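Local coordinates for uncharacterized protein (Enterococcus faecalis, PDB 3L1W), which is functionally uncharacterised but belongs to the endonuclease/exonuclease/phosphatase family and may act as a 3'-5' RNA exonuclease, at residues T56-S62 with L74-E80; Y6-V10 with R23-V27; I129-L133 with M145-L149; Q180-S186 with Y216-K220. Residues are numbered along the deposited sequence.

How the interactions relate
Interactions 1 and 2 reach one of the two central sheets; interactions 3 and 4 reach the other. Interactions 2 and 3 are buried, and each sets a helix against a strand. Interaction 3 is wholly apolar, while interaction 2 adds an arginine that binds backbone carbonyls. Interactions 1 and 4 are partly buried antiparallel strand pairs, ruled by backbone hydrogen bonds, with polar side chains at their exposed ends. Interactions 1 and 3 meet between the sheets, where Ala75 O lies 2.8 Å from Asn130 ND2. Interactions 3 and 4 touch, with Leu149 CD2 4.2 Å from Phe183 CE2. The centres of interactions 2 and 4 are about 25 Å apart.

Interaction 1: T56-S62 with L74-E80; sequences TTFTCLS and LAILYNE
Two strands, 59-62 and 74-78, run antiparallel at 155°, with axes 4.6 Å apart at closest approach. Thr59 pairs with Tyr78 and Leu61 with Ile76 as hydrogen-bonded pairs. Thr59 N to Tyr78 O and Tyr78 N to Thr59 O are both 2.9 Å; Leu61 N to Ile76 O is 2.9 Å and Ile76 N to Leu61 O 2.8 Å. Cys60-Leu77 and Ser62-Ala75 are the non-hydrogen-bonded pairs. Tyr78 takes chi1 p, which lays its ring against Thr59: Thr59 CB sits 4.0 Å from the ring centroid, over the face, as a CH-pi contact. Leu61 (t, p) brings CD2 to 3.9 Å from Ile76 CD1 (Ile76 is m, t). This face packs on strand 111-119, where Phe117 meets the Tyr78 ring edge-to-face. On the other face, Leu77 (m, t) puts CD2 3.7 Å from Cys60 CB, and Cys60 (t) directs SG to 3.9 Å from Ala75 CB. Phe58 (m) rests CB 3.7 Å from Leu77 CB and touches Ile31 of helix 20-34. Before the strand, Thr56 OG1 accepts from Phe58 N at 3.2 Å, an ST turn, and also bonds Leu52 O of helix 46-55. At the exposed end, Thr59 OG1 (chi1 m) donates to Glu80 OE2 at 2.7 Å, and a water joins Thr59 OG1 to Glu80 N. This is a beta hairpin at the edge of one sheet in the DNase I-like alpha/beta sandwich.

Interaction 2: Y6-V10 with R23-V27; sequences YNVRV and RKEAV
Arg23 lays one face of its guanidinium over the aliphatic part of Arg9, with Arg9 CG 3.5 Å from Arg23 NH2. The Arg23 side chain (m, t, m) also binds the backbone: NH1 donates to Val8 O at 2.7 Å and NH2 to Arg9 O at 2.9 Å. A water links Arg23 NH2 to Val10 O. These carbonyls are presented by a turn after strand 6-7. Arg9 has a positive phi of 71°, and Arg9 N donates to Asn7 OD1 at 3.0 Å, an Asx turn. Asn7 ND2 bonds Glu43 and Asp166, consistent with the active-site cleft of this family. The far end of Arg9 turns away to a salt bridge with Asp15. One helical turn on from Arg23, Val27 (t) supplies the apolar part: its CG1 is 3.8 Å from Val8 CG1 and 4.1 Å from Tyr6 CE2. The contact thus sets helix 20-34 against the end of strand 2-7, within the beta-alpha-beta unit completed by strand 38-44.

Interaction 3: I129-L133 with M145-L149; sequences INVHL and MTVIL
Apolar contacts alone join strand 129-132 and the following Leu133 to helix 145-149; no hydrogen bond crosses. The helix runs nearly antiparallel to the strand, at 168°, with axes 10.6 Å apart. Ile148 (m, t) points at the strand. Its CG2 is 3.9 Å from Ile129 CG2, and its CD1 is 4.3 Å from Leu133 CD2 and 4.5 Å from Val131 CG2. Met145, a selenomethionine in this crystal, folds its side chain (t, p, p) so that CE lies 4.0 Å from Leu133 CD1 and 4.1 Å from Val131 CG1. Leu133 is m, t; Val131 is t. The helix is part of a beta-alpha-beta crossover from strand 126-132 to the parallel strand 161-164, and covers the outer face of one sheet of the sandwich. Polar contacts lie elsewhere. Asn130 and His132 have CA-to-CB bonds directed away from the helix. The Asn130 side chain bonds Ile41 O and Gln42 NE2 of the opposing sheet, and His132 touches Glu43 and Asp166.

Interaction 4: Q180-S186 with Y216-K220; sequences QKKFQDS and YIYVK. With SO4 (sulfate ion), chain J.
This is an antiparallel strand pairing at the edge of one central sheet, where the short strand 184-185 is added to strand 216-220. Gln184 and Val219 form the hydrogen-bonded pair, with Gln184 N to Val219 O and Val219 N to Gln184 O both 2.9 Å. Asp185 and Tyr218 are the non-hydrogen-bonded pair, CA atoms 4.6 Å apart. Ser186 (chi1 p) then sends both N (3.0 Å) and OG (2.8 Å) to Ile217 O. In the family's two-sheet sandwich, Val219 and Ser186 face strand 222-229 of the partner sheet. Tyr218 (m) lies on the helix side with Phe183 (m): Phe183 CB is 3.7 Å from Tyr218 CD1, and Phe183 CD1 3.8 Å from Lys220 CB. Tyr218 OH accepts from Gln180 NE2 at 3.0 Å and also bonds His176. A water joins Asp185 OD1 to Ile217 N, while Asp185 OD2 forms a salt bridge with Lys187. At the surface, Lys182 NZ donates to O2 of a sulfate at 2.9 Å. The ion also bonds His153 and probably comes from the crystallisation liquor.

Interaction 1: T56-S62 with L74-E80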
loop_
_atom_site.group_PDB
_atom_site.type_symbol
_atom_site.label_atom_id
_atom_site.label_comp_id
_atom_site.label_asym_id
_atom_site.label_seq_id
_atom_site.Cartn_x
_atom_site.Cartn_y
_atom_site.Cartn_z
ATOM N N THR A 56 2.846 -16.558 -5.432
ATOM C CA THR A 56 1.775 -15.801 -4.795
ATOM C C THR A 56 0.853 -16.753 -4.053
ATOM O O THR A 56 0.900 -17.982 -4.236
ATOM C CB THR A 56 0.920 -14.937 -5.776
ATOM O OG1 THR A 56 -0.042 -15.771 -6.436
ATOM C CG2 THR A 56 1.793 -14.219 -6.811
ATOM N N THR A 57 -0.001 -16.168 -3.226
ATOM C CA THR A 57 -0.937 -16.923 -2.409
ATOM C C THR A 57 -2.250 -17.191 -3.150
ATOM O O THR A 57 -3.148 -17.824 -2.604
ATOM C CB THR A 57 -1.257 -16.137 -1.135
ATOM O OG1 THR A 57 -1.760 -14.846 -1.500
ATOM C CG2 THR A 57 0.021 -15.942 -0.311
ATOM N N PHE A 58 -2.344 -16.739 -4.398
ATOM C CA PHE A 58 -3.619 -16.753 -5.128
ATOM C C PHE A 58 -3.897 -17.991 -5.977
ATOM O O PHE A 58 -2.985 -18.638 -6.481
ATOM C CB PHE A 58 -3.699 -15.540 -6.060
ATOM C CG PHE A 58 -3.904 -14.245 -5.350
ATOM C CD1 PHE A 58 -2.844 -13.596 -4.755
ATOM C CD2 PHE A 58 -5.163 -13.671 -5.282
ATOM C CE1 PHE A 58 -3.033 -12.384 -4.087
ATOM C CE2 PHE A 58 -5.366 -12.464 -4.623
ATOM C CZ PHE A 58 -4.296 -11.819 -4.016
ATOM N N THR A 59 -5.181 -18.303 -6.142
ATOM C CA THR A 59 -5.605 -19.239 -7.176
ATOM C C THR A 59 -5.476 -18.505 -8.503
ATOM O O THR A 59 -5.731 -17.303 -8.570
ATOM C CB THR A 59 -7.053 -19.693 -6.929
ATOM O OG1 THR A 59 -7.115 -20.367 -5.668
ATOM C CG2 THR A 59 -7.516 -20.664 -8.017
ATOM N N CYS A 60 -5.047 -19.220 -9.540
ATOM C CA CYS A 60 -4.759 -18.625 -10.839
ATOM C C CYS A 60 -5.562 -19.269 -11.957
ATOM O O CYS A 60 -5.403 -20.455 -12.240
ATOM C CB CYS A 60 -3.272 -18.782 -11.159
ATOM S SG CYS A 60 -2.782 -18.054 -12.736
ATOM N N LEU A 61 -6.427 -18.473 -12.573
ATOM C CA LEU A 61 -7.099 -18.828 -13.809
ATOM C C LEU A 61 -6.283 -18.209 -14.932
ATOM O O LEU A 61 -5.909 -17.045 -14.854
ATOM C CB LEU A 61 -8.491 -18.207 -13.812
ATOM C CG LEU A 61 -9.221 -18.157 -15.150
ATOM C CD1 LEU A 61 -9.657 -19.561 -15.565
ATOM C CD2 LEU A 61 -10.423 -17.227 -15.032
ATOM N N SER A 62 -5.993 -18.971 -15.981
ATOM C CA SER A 62 -5.208 -18.400 -17.072
ATOM C C SER A 62 -5.594 -18.955 -18.430
ATOM O O SER A 62 -6.238 -19.994 -18.530
ATOM C CB SER A 62 -3.706 -18.603 -16.850
ATOM O OG SER A 62 -3.346 -19.965 -17.007
ATOM N N LEU A 74 -3.137 -14.185 -20.324
ATOM C CA LEU A 74 -3.766 -13.378 -19.293
ATOM C C LEU A 74 -4.037 -14.280 -18.107
ATOM O O LEU A 74 -4.113 -15.503 -18.249
ATOM C CB LEU A 74 -5.095 -12.824 -19.790
ATOM C CG LEU A 74 -5.081 -11.987 -21.062
ATOM C CD1 LEU A 74 -6.497 -11.554 -21.436
ATOM C CD2 LEU A 74 -4.157 -10.771 -20.896
ATOM N N ALA A 75 -4.181 -13.683 -16.928
ATOM C CA ALA A 75 -4.567 -14.456 -15.759
ATOM C C ALA A 75 -5.543 -13.662 -14.929
ATOM O O ALA A 75 -5.570 -12.423 -14.973
ATOM C CB ALA A 75 -3.329 -14.829 -14.913
ATOM N N ILE A 76 -6.368 -14.377 -14.180
ATOM C CA ILE A 76 -7.119 -13.756 -13.106
ATOM C C ILE A 76 -6.732 -14.487 -11.838
ATOM O O ILE A 76 -6.933 -15.693 -11.727
ATOM C CB ILE A 76 -8.641 -13.848 -13.325
ATOM C CG1 ILE A 76 -9.028 -13.131 -14.618
ATOM C CG2 ILE A 76 -9.376 -13.211 -12.128
ATOM C CD1 ILE A 76 -10.490 -13.309 -15.005
ATOM N N LEU A 77 -6.105 -13.760 -10.917
ATOM C CA LEU A 77 -5.738 -14.323 -9.629
ATOM C C LEU A 77 -6.876 -14.021 -8.678
ATOM O O LEU A 77 -7.422 -12.917 -8.686
ATOM C CB LEU A 77 -4.455 -13.661 -9.107
ATOM C CG LEU A 77 -3.226 -13.734 -10.010
ATOM C CD1 LEU A 77 -2.031 -13.049 -9.355
ATOM C CD2 LEU A 77 -2.899 -15.188 -10.345
ATOM N N TYR A 78 -7.244 -14.989 -7.852
ATOM C CA TYR A 78 -8.291 -14.739 -6.865
ATOM C C TYR A 78 -8.085 -15.550 -5.600
ATOM O O TYR A 78 -7.443 -16.604 -5.606
ATOM C CB TYR A 78 -9.693 -14.969 -7.459
ATOM C CG TYR A 78 -9.966 -16.383 -7.918
ATOM C CD1 TYR A 78 -10.704 -17.259 -7.131
ATOM C CD2 TYR A 78 -9.486 -16.839 -9.135
ATOM C CE1 TYR A 78 -10.967 -18.556 -7.560
ATOM C CE2 TYR A 78 -9.746 -18.139 -9.568
ATOM C CZ TYR A 78 -10.481 -18.981 -8.770
ATOM O OH TYR A 78 -10.731 -20.265 -9.200
ATOM N N ASN A 79 -8.628 -15.035 -4.506
ATOM C CA ASN A 79 -8.547 -15.700 -3.208
ATOM C C ASN A 79 -9.865 -16.409 -2.950
ATOM O O ASN A 79 -10.897 -15.753 -2.795
ATOM C CB ASN A 79 -8.295 -14.645 -2.126
ATOM C CG ASN A 79 -8.237 -15.229 -0.725
ATOM O OD1 ASN A 79 -8.708 -16.332 -0.476
ATOM N ND2 ASN A 79 -7.660 -14.471 0.205
ATOM N N GLU A 80 -9.839 -17.739 -2.914
ATOM C CA GLU A 80 -11.066 -18.521 -2.774
ATOM C C GLU A 80 -11.805 -18.329 -1.452
ATOM O O GLU A 80 -12.996 -18.640 -1.355
ATOM C CB GLU A 80 -10.781 -20.001 -3.036
ATOM C CG GLU A 80 -10.539 -20.302 -4.513
ATOM C CD GLU A 80 -10.210 -21.761 -4.771
ATOM O OE1 GLU A 80 -10.899 -22.637 -4.213
ATOM O OE2 GLU A 80 -9.264 -22.028 -5.537
HETATM O O HOH W 1 -7.301 -19.082 -3.245
#

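Interaction 2: Y6-V10 with R23-V27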
loop_
_atom_site.group_PDB
_atom_site.type_symbol
_atom_site.label_atom_id
_atom_site.label_comp_id
_atom_site.label_asym_id
_atom_site.label_seq_id
_atom_site.Cartn_x
_atom_site.Cartn_y
_atom_site.Cartn_z
ATOM N N TYR A 6 -3.123 -5.490 -13.159
ATOM C CA TYR A 6 -1.677 -5.277 -13.167
ATOM C C TYR A 6 -1.087 -5.925 -14.409
ATOM O O TYR A 6 -1.135 -7.156 -14.568
ATOM C CB TYR A 6 -1.081 -5.902 -11.901
ATOM C CG TYR A 6 0.355 -5.542 -11.556
ATOM C CD1 TYR A 6 0.997 -4.442 -12.129
ATOM C CD2 TYR A 6 1.063 -6.300 -10.623
ATOM C CE1 TYR A 6 2.303 -4.115 -11.778
ATOM C CE2 TYR A 6 2.358 -5.979 -10.269
ATOM C CZ TYR A 6 2.979 -4.894 -10.847
ATOM O OH TYR A 6 4.282 -4.605 -10.480
ATOM N N ASN A 7 -0.569 -5.094 -15.304
ATOM C CA ASN A 7 0.192 -5.574 -16.437
ATOM C C ASN A 7 1.613 -5.753 -15.938
ATOM O O ASN A 7 2.283 -4.764 -15.601
ATOM C CB ASN A 7 0.126 -4.554 -17.583
ATOM C CG ASN A 7 0.917 -4.988 -18.805
ATOM O OD1 ASN A 7 1.975 -5.599 -18.693
ATOM N ND2 ASN A 7 0.406 -4.664 -19.985
ATOM N N VAL A 8 2.063 -7.012 -15.875
ATOM C CA VAL A 8 3.320 -7.325 -15.197
ATOM C C VAL A 8 4.537 -7.345 -16.099
ATOM O O VAL A 8 5.634 -7.666 -15.629
ATOM C CB VAL A 8 3.236 -8.650 -14.390
ATOM C CG1 VAL A 8 2.151 -8.550 -13.315
ATOM C CG2 VAL A 8 3.013 -9.853 -15.319
ATOM N N ARG A 9 4.337 -6.975 -17.371
ATOM C CA ARG A 9 5.387 -6.940 -18.406
ATOM C C ARG A 9 5.862 -8.326 -18.852
ATOM O O ARG A 9 6.418 -9.108 -18.067
ATOM C CB ARG A 9 6.567 -6.047 -17.984
ATOM C CG ARG A 9 7.784 -6.102 -18.921
ATOM C CD ARG A 9 7.536 -5.464 -20.283
ATOM N NE ARG A 9 8.814 -5.300 -20.988
ATOM C CZ ARG A 9 8.946 -4.807 -22.213
ATOM N NH1 ARG A 9 7.876 -4.423 -22.894
ATOM N NH2 ARG A 9 10.160 -4.696 -22.757
ATOM N N VAL A 10 5.643 -8.620 -20.126
ATOM C CA VAL A 10 5.960 -9.931 -20.675
ATOM C C VAL A 10 7.454 -10.215 -20.486
ATOM O O VAL A 10 8.281 -9.308 -20.559
ATOM C CB VAL A 10 5.565 -10.013 -22.173
ATOM C CG1 VAL A 10 6.488 -9.153 -23.027
ATOM C CG2 VAL A 10 5.568 -11.454 -22.661
ATOM N N ARG A 23 12.672 -9.756 -11.841
ATOM C CA ARG A 23 11.540 -8.979 -11.331
ATOM C C ARG A 23 10.503 -9.835 -10.606
ATOM O O ARG A 23 9.649 -9.310 -9.890
ATOM C CB ARG A 23 10.823 -8.265 -12.495
ATOM C CG ARG A 23 11.701 -7.326 -13.280
ATOM C CD ARG A 23 10.912 -6.562 -14.341
ATOM N NE ARG A 23 10.468 -7.410 -15.453
ATOM C CZ ARG A 23 9.210 -7.790 -15.655
ATOM N NH1 ARG A 23 8.250 -7.402 -14.825
ATOM N NH2 ARG A 23 8.906 -8.554 -16.699
ATOM N N LYS A 24 10.543 -11.142 -10.824
ATOM C CA LYS A 24 9.468 -12.016 -10.362
ATOM C C LYS A 24 9.204 -11.917 -8.858
ATOM O O LYS A 24 8.051 -11.857 -8.435
ATOM C CB LYS A 24 9.731 -13.475 -10.767
ATOM C CG LYS A 24 11.075 -14.009 -10.329
ATOM C CD LYS A 24 11.323 -15.419 -10.864
ATOM C CE LYS A 24 12.777 -15.848 -10.648
ATOM N NZ LYS A 24 13.069 -17.188 -11.234
ATOM N N GLU A 25 10.260 -11.905 -8.049
ATOM C CA GLU A 25 10.059 -11.833 -6.600
ATOM C C GLU A 25 9.341 -10.543 -6.217
ATOM O O GLU A 25 8.398 -10.556 -5.425
ATOM C CB GLU A 25 11.392 -11.956 -5.848
ATOM C CG GLU A 25 12.037 -13.324 -5.969
ATOM C CD GLU A 25 12.038 -14.091 -4.656
ATOM O OE1 GLU A 25 12.898 -13.801 -3.794
ATOM O OE2 GLU A 25 11.180 -14.988 -4.492
ATOM N N ALA A 26 9.777 -9.427 -6.795
ATOM C CA ALA A 26 9.191 -8.134 -6.480
ATOM C C ALA A 26 7.734 -8.071 -6.919
ATOM O O ALA A 26 6.882 -7.567 -6.191
ATOM C CB ALA A 26 9.999 -7.008 -7.120
ATOM N N VAL A 27 7.446 -8.575 -8.118
ATOM C CA VAL A 27 6.069 -8.596 -8.597
ATOM C C VAL A 27 5.184 -9.476 -7.711
ATOM O O VAL A 27 4.092 -9.076 -7.311
ATOM C CB VAL A 27 5.997 -9.066 -10.074
ATOM C CG1 VAL A 27 4.552 -9.395 -10.482
ATOM C CG2 VAL A 27 6.601 -8.013 -10.982
HETATM O O HOH W 2 10.591 -8.898 -19.017
#

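Interaction 3: I129-L133 with M145-L149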
loop_
_atom_site.group_PDB
_atom_site.type_symbol
_atom_site.label_atom_id
_atom_site.label_comp_id
_atom_site.label_asym_id
_atom_site.label_seq_id
_atom_site.Cartn_x
_atom_site.Cartn_y
_atom_site.Cartn_z
ATOM N N ILE A 129 -13.976 -9.226 -16.466
ATOM C CA ILE A 129 -13.430 -9.351 -17.816
ATOM C C ILE A 129 -12.035 -8.737 -17.829
ATOM O O ILE A 129 -11.877 -7.559 -17.551
ATOM C CB ILE A 129 -14.293 -8.603 -18.858
ATOM C CG1 ILE A 129 -15.760 -9.061 -18.795
ATOM C CG2 ILE A 129 -13.725 -8.804 -20.257
ATOM C CD1 ILE A 129 -16.714 -8.198 -19.635
ATOM N N ASN A 130 -11.036 -9.555 -18.146
ATOM C CA ASN A 130 -9.637 -9.130 -18.199
ATOM C C ASN A 130 -9.332 -8.630 -19.604
ATOM O O ASN A 130 -9.366 -9.403 -20.562
ATOM C CB ASN A 130 -8.725 -10.307 -17.844
ATOM C CG ASN A 130 -7.271 -9.898 -17.677
ATOM O OD1 ASN A 130 -6.847 -8.862 -18.181
ATOM N ND2 ASN A 130 -6.500 -10.726 -16.978
ATOM N N VAL A 131 -9.048 -7.332 -19.706
ATOM C CA VAL A 131 -8.824 -6.640 -20.969
ATOM C C VAL A 131 -7.337 -6.469 -21.307
ATOM O O VAL A 131 -6.569 -5.991 -20.482
ATOM C CB VAL A 131 -9.430 -5.214 -20.876
ATOM C CG1 VAL A 131 -9.106 -4.407 -22.119
ATOM C CG2 VAL A 131 -10.953 -5.295 -20.655
ATOM N N HIS A 132 -6.934 -6.839 -22.523
ATOM C CA HIS A 132 -5.661 -6.353 -23.050
ATOM C C HIS A 132 -5.793 -6.098 -24.536
ATOM O O HIS A 132 -5.705 -7.021 -25.344
ATOM C CB HIS A 132 -4.504 -7.321 -22.782
ATOM C CG HIS A 132 -3.159 -6.715 -23.040
ATOM N ND1 HIS A 132 -1.989 -7.445 -23.016
ATOM C CD2 HIS A 132 -2.801 -5.438 -23.318
ATOM C CE1 HIS A 132 -0.970 -6.645 -23.281
ATOM N NE2 HIS A 132 -1.434 -5.421 -23.465
ATOM N N LEU A 133 -6.009 -4.840 -24.895
ATOM C CA LEU A 133 -6.306 -4.514 -26.290
ATOM C C LEU A 133 -5.025 -4.310 -27.069
ATOM O O LEU A 133 -3.974 -4.084 -26.482
ATOM C CB LEU A 133 -7.195 -3.270 -26.387
ATOM C CG LEU A 133 -8.510 -3.346 -25.608
ATOM C CD1 LEU A 133 -9.321 -2.077 -25.780
ATOM C CD2 LEU A 133 -9.317 -4.563 -26.044
HETATM N N MSE A 145 -12.556 -4.350 -28.578
HETATM C CA MSE A 145 -13.527 -4.129 -27.521
HETATM C C MSE A 145 -14.937 -4.416 -28.022
HETATM O O MSE A 145 -15.787 -4.885 -27.268
HETATM C CB MSE A 145 -13.428 -2.700 -26.976
HETATM C CG MSE A 145 -14.484 -2.360 -25.932
HETATM SE SE MSE A 145 -14.389 -3.506 -24.350
HETATM C CE MSE A 145 -12.593 -3.045 -23.786
ATOM N N THR A 146 -15.173 -4.163 -29.304
ATOM C CA THR A 146 -16.464 -4.467 -29.911
ATOM C C THR A 146 -16.745 -5.963 -29.795
ATOM O O THR A 146 -17.856 -6.375 -29.456
ATOM C CB THR A 146 -16.504 -4.003 -31.380
ATOM O OG1 THR A 146 -16.384 -2.570 -31.424
ATOM C CG2 THR A 146 -17.816 -4.407 -32.049
ATOM N N VAL A 147 -15.730 -6.780 -30.068
ATOM C CA VAL A 147 -15.871 -8.228 -29.919
ATOM C C VAL A 147 -16.155 -8.622 -28.466
ATOM O O VAL A 147 -17.031 -9.439 -28.207
ATOM C CB VAL A 147 -14.634 -8.982 -30.448
ATOM C CG1 VAL A 147 -14.783 -10.484 -30.214
ATOM C CG2 VAL A 147 -14.436 -8.690 -31.923
ATOM N N ILE A 148 -15.428 -8.044 -27.510
ATOM C CA ILE A 148 -15.718 -8.327 -26.105
ATOM C C ILE A 148 -17.175 -8.016 -25.778
ATOM O O ILE A 148 -17.882 -8.830 -25.183
ATOM C CB ILE A 148 -14.814 -7.503 -25.158
ATOM C CG1 ILE A 148 -13.352 -7.892 -25.368
ATOM C CG2 ILE A 148 -15.235 -7.684 -23.680
ATOM C CD1 ILE A 148 -12.386 -7.179 -24.447
ATOM N N LEU A 149 -17.621 -6.828 -26.157
ATOM C CA LEU A 149 -18.948 -6.372 -25.768
ATOM C C LEU A 149 -20.056 -7.185 -26.428
ATOM O O LEU A 149 -21.122 -7.384 -25.845
ATOM C CB LEU A 149 -19.115 -4.883 -26.060
ATOM C CG LEU A 149 -18.177 -4.019 -25.215
ATOM C CD1 LEU A 149 -18.341 -2.541 -25.526
ATOM C CD2 LEU A 149 -18.409 -4.274 -23.732
#

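Interaction 4: Q180-S186 with Y216-K220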
loop_
_atom_site.group_PDB
_atom_site.type_symbol
_atom_site.label_atom_id
_atom_site.label_comp_id
_atom_site.label_asym_id
_atom_site.label_seq_id
_atom_site.Cartn_x
_atom_site.Cartn_y
_atom_site.Cartn_z
ATOM N N GLN A 180 -18.044 3.560 -22.364
ATOM C CA GLN A 180 -18.782 4.423 -21.449
ATOM C C GLN A 180 -20.294 4.473 -21.697
ATOM O O GLN A 180 -21.047 5.036 -20.891
ATOM C CB GLN A 180 -18.152 5.820 -21.425
ATOM C CG GLN A 180 -16.774 5.794 -20.757
ATOM C CD GLN A 180 -15.986 7.072 -20.959
ATOM O OE1 GLN A 180 -16.550 8.121 -21.299
ATOM N NE2 GLN A 180 -14.668 6.994 -20.748
ATOM N N LYS A 181 -20.745 3.874 -22.795
ATOM C CA LYS A 181 -22.179 3.687 -23.001
ATOM C C LYS A 181 -22.762 2.819 -21.881
ATOM O O LYS A 181 -23.908 3.010 -21.479
ATOM C CB LYS A 181 -22.452 3.039 -24.363
ATOM C CG LYS A 181 -21.957 3.837 -25.563
ATOM C CD LYS A 181 -22.898 4.963 -25.914
ATOM C CE LYS A 181 -22.603 5.508 -27.305
ATOM N NZ LYS A 181 -23.765 6.255 -27.869
ATOM N N LYS A 182 -21.974 1.867 -21.375
ATOM C CA LYS A 182 -22.464 0.931 -20.360
ATOM C C LYS A 182 -21.708 0.963 -19.027
ATOM O O LYS A 182 -22.246 0.536 -18.006
ATOM C CB LYS A 182 -22.475 -0.505 -20.901
ATOM C CG LYS A 182 -23.497 -0.754 -22.009
ATOM C CD LYS A 182 -23.409 -2.178 -22.534
ATOM C CE LYS A 182 -24.281 -2.370 -23.777
ATOM N NZ LYS A 182 -25.728 -2.235 -23.468
ATOM N N PHE A 183 -20.470 1.454 -19.041
ATOM C CA PHE A 183 -19.604 1.413 -17.859
ATOM C C PHE A 183 -19.170 2.798 -17.428
ATOM O O PHE A 183 -19.193 3.745 -18.219
ATOM C CB PHE A 183 -18.322 0.608 -18.152
ATOM C CG PHE A 183 -18.558 -0.854 -18.400
ATOM C CD1 PHE A 183 -18.416 -1.776 -17.373
ATOM C CD2 PHE A 183 -18.921 -1.308 -19.662
ATOM C CE1 PHE A 183 -18.638 -3.126 -17.598
ATOM C CE2 PHE A 183 -19.137 -2.658 -19.891
ATOM C CZ PHE A 183 -18.993 -3.560 -18.858
ATOM N N GLN A 184 -18.736 2.908 -16.175
ATOM C CA GLN A 184 -18.120 4.137 -15.686
ATOM C C GLN A 184 -16.677 3.884 -15.278
ATOM O O GLN A 184 -16.364 2.831 -14.726
ATOM C CB GLN A 184 -18.886 4.677 -14.477
ATOM C CG GLN A 184 -20.304 5.087 -14.767
ATOM C CD GLN A 184 -20.953 5.736 -13.558
ATOM O OE1 GLN A 184 -21.238 5.071 -12.559
ATOM N NE2 GLN A 184 -21.181 7.042 -13.637
ATOM N N ASP A 185 -15.801 4.851 -15.547
ATOM C CA ASP A 185 -14.414 4.776 -15.106
ATOM C C ASP A 185 -14.349 4.988 -13.595
ATOM O O ASP A 185 -14.622 6.083 -13.097
ATOM C CB ASP A 185 -13.569 5.825 -15.834
ATOM C CG ASP A 185 -12.101 5.753 -15.470
ATOM O OD1 ASP A 185 -11.747 5.051 -14.504
ATOM O OD2 ASP A 185 -11.293 6.417 -16.155
ATOM N N SER A 186 -13.992 3.934 -12.870
ATOM C CA SER A 186 -13.995 3.976 -11.403
ATOM C C SER A 186 -13.163 5.111 -10.789
ATOM O O SER A 186 -13.495 5.609 -9.717
ATOM C CB SER A 186 -13.532 2.629 -10.843
ATOM O OG SER A 186 -12.184 2.371 -11.198
ATOM N N TYR A 216 -7.212 0.640 -16.895
ATOM C CA TYR A 216 -8.508 1.110 -16.413
ATOM C C TYR A 216 -9.261 0.047 -15.636
ATOM O O TYR A 216 -9.126 -1.153 -15.897
ATOM C CB TYR A 216 -9.391 1.547 -17.589
ATOM C CG TYR A 216 -8.869 2.766 -18.302
ATOM C CD1 TYR A 216 -9.393 4.026 -18.040
ATOM C CD2 TYR A 216 -7.830 2.662 -19.217
ATOM C CE1 TYR A 216 -8.898 5.152 -18.681
ATOM C CE2 TYR A 216 -7.321 3.778 -19.847
ATOM C CZ TYR A 216 -7.861 5.014 -19.583
ATOM O OH TYR A 216 -7.360 6.118 -20.222
ATOM N N ILE A 217 -10.070 0.508 -14.686
ATOM C CA ILE A 217 -11.053 -0.338 -14.038
ATOM C C ILE A 217 -12.412 0.294 -14.291
ATOM O O ILE A 217 -12.756 1.320 -13.699
ATOM C CB ILE A 217 -10.780 -0.491 -12.527
ATOM C CG1 ILE A 217 -9.443 -1.199 -12.303
ATOM C CG2 ILE A 217 -11.916 -1.254 -11.844
ATOM C CD1 ILE A 217 -9.085 -1.363 -10.803
ATOM N N TYR A 218 -13.166 -0.315 -15.201
ATOM C CA TYR A 218 -14.507 0.154 -15.547
ATOM C C TYR A 218 -15.541 -0.673 -14.797
ATOM O O TYR A 218 -15.401 -1.897 -14.672
ATOM C CB TYR A 218 -14.741 0.038 -17.063
ATOM C CG TYR A 218 -14.285 1.246 -17.855
ATOM C CD1 TYR A 218 -15.073 2.385 -17.918
ATOM C CD2 TYR A 218 -13.086 1.232 -18.567
ATOM C CE1 TYR A 218 -14.675 3.497 -18.649
ATOM C CE2 TYR A 218 -12.673 2.339 -19.309
ATOM C CZ TYR A 218 -13.478 3.467 -19.344
ATOM O OH TYR A 218 -13.100 4.569 -20.071
ATOM N N VAL A 219 -16.585 -0.015 -14.308
ATOM C CA VAL A 219 -17.578 -0.703 -13.496
ATOM C C VAL A 219 -18.996 -0.530 -14.015
ATOM O O VAL A 219 -19.352 0.514 -14.570
ATOM C CB VAL A 219 -17.503 -0.255 -12.013
ATOM C CG1 VAL A 219 -16.106 -0.526 -11.443
ATOM C CG2 VAL A 219 -17.861 1.214 -11.870
ATOM N N LYS A 220 -19.792 -1.578 -13.843
ATOM C CA LYS A 220 -21.230 -1.518 -14.083
ATOM C C LYS A 220 -21.916 -2.255 -12.947
ATOM O O LYS A 220 -21.667 -3.441 -12.732
ATOM C CB LYS A 220 -21.603 -2.150 -15.429
ATOM C CG LYS A 220 -23.109 -2.412 -15.613
ATOM C CD LYS A 220 -23.335 -3.408 -16.730
ATOM C CE LYS A 220 -24.749 -3.971 -16.736
ATOM N NZ LYS A 220 -24.950 -5.000 -15.678
HETATM S S SO4 J . -26.908 -2.581 -26.694
HETATM O O1 SO4 J . -25.629 -3.212 -27.004
HETATM O O2 SO4 J . -27.499 -3.203 -25.511
HETATM O O3 SO4 J . -26.695 -1.158 -26.449
HETATM O O4 SO4 J . -27.818 -2.738 -27.824
HETATM O O HOH W 3 -9.720 3.265 -14.012
#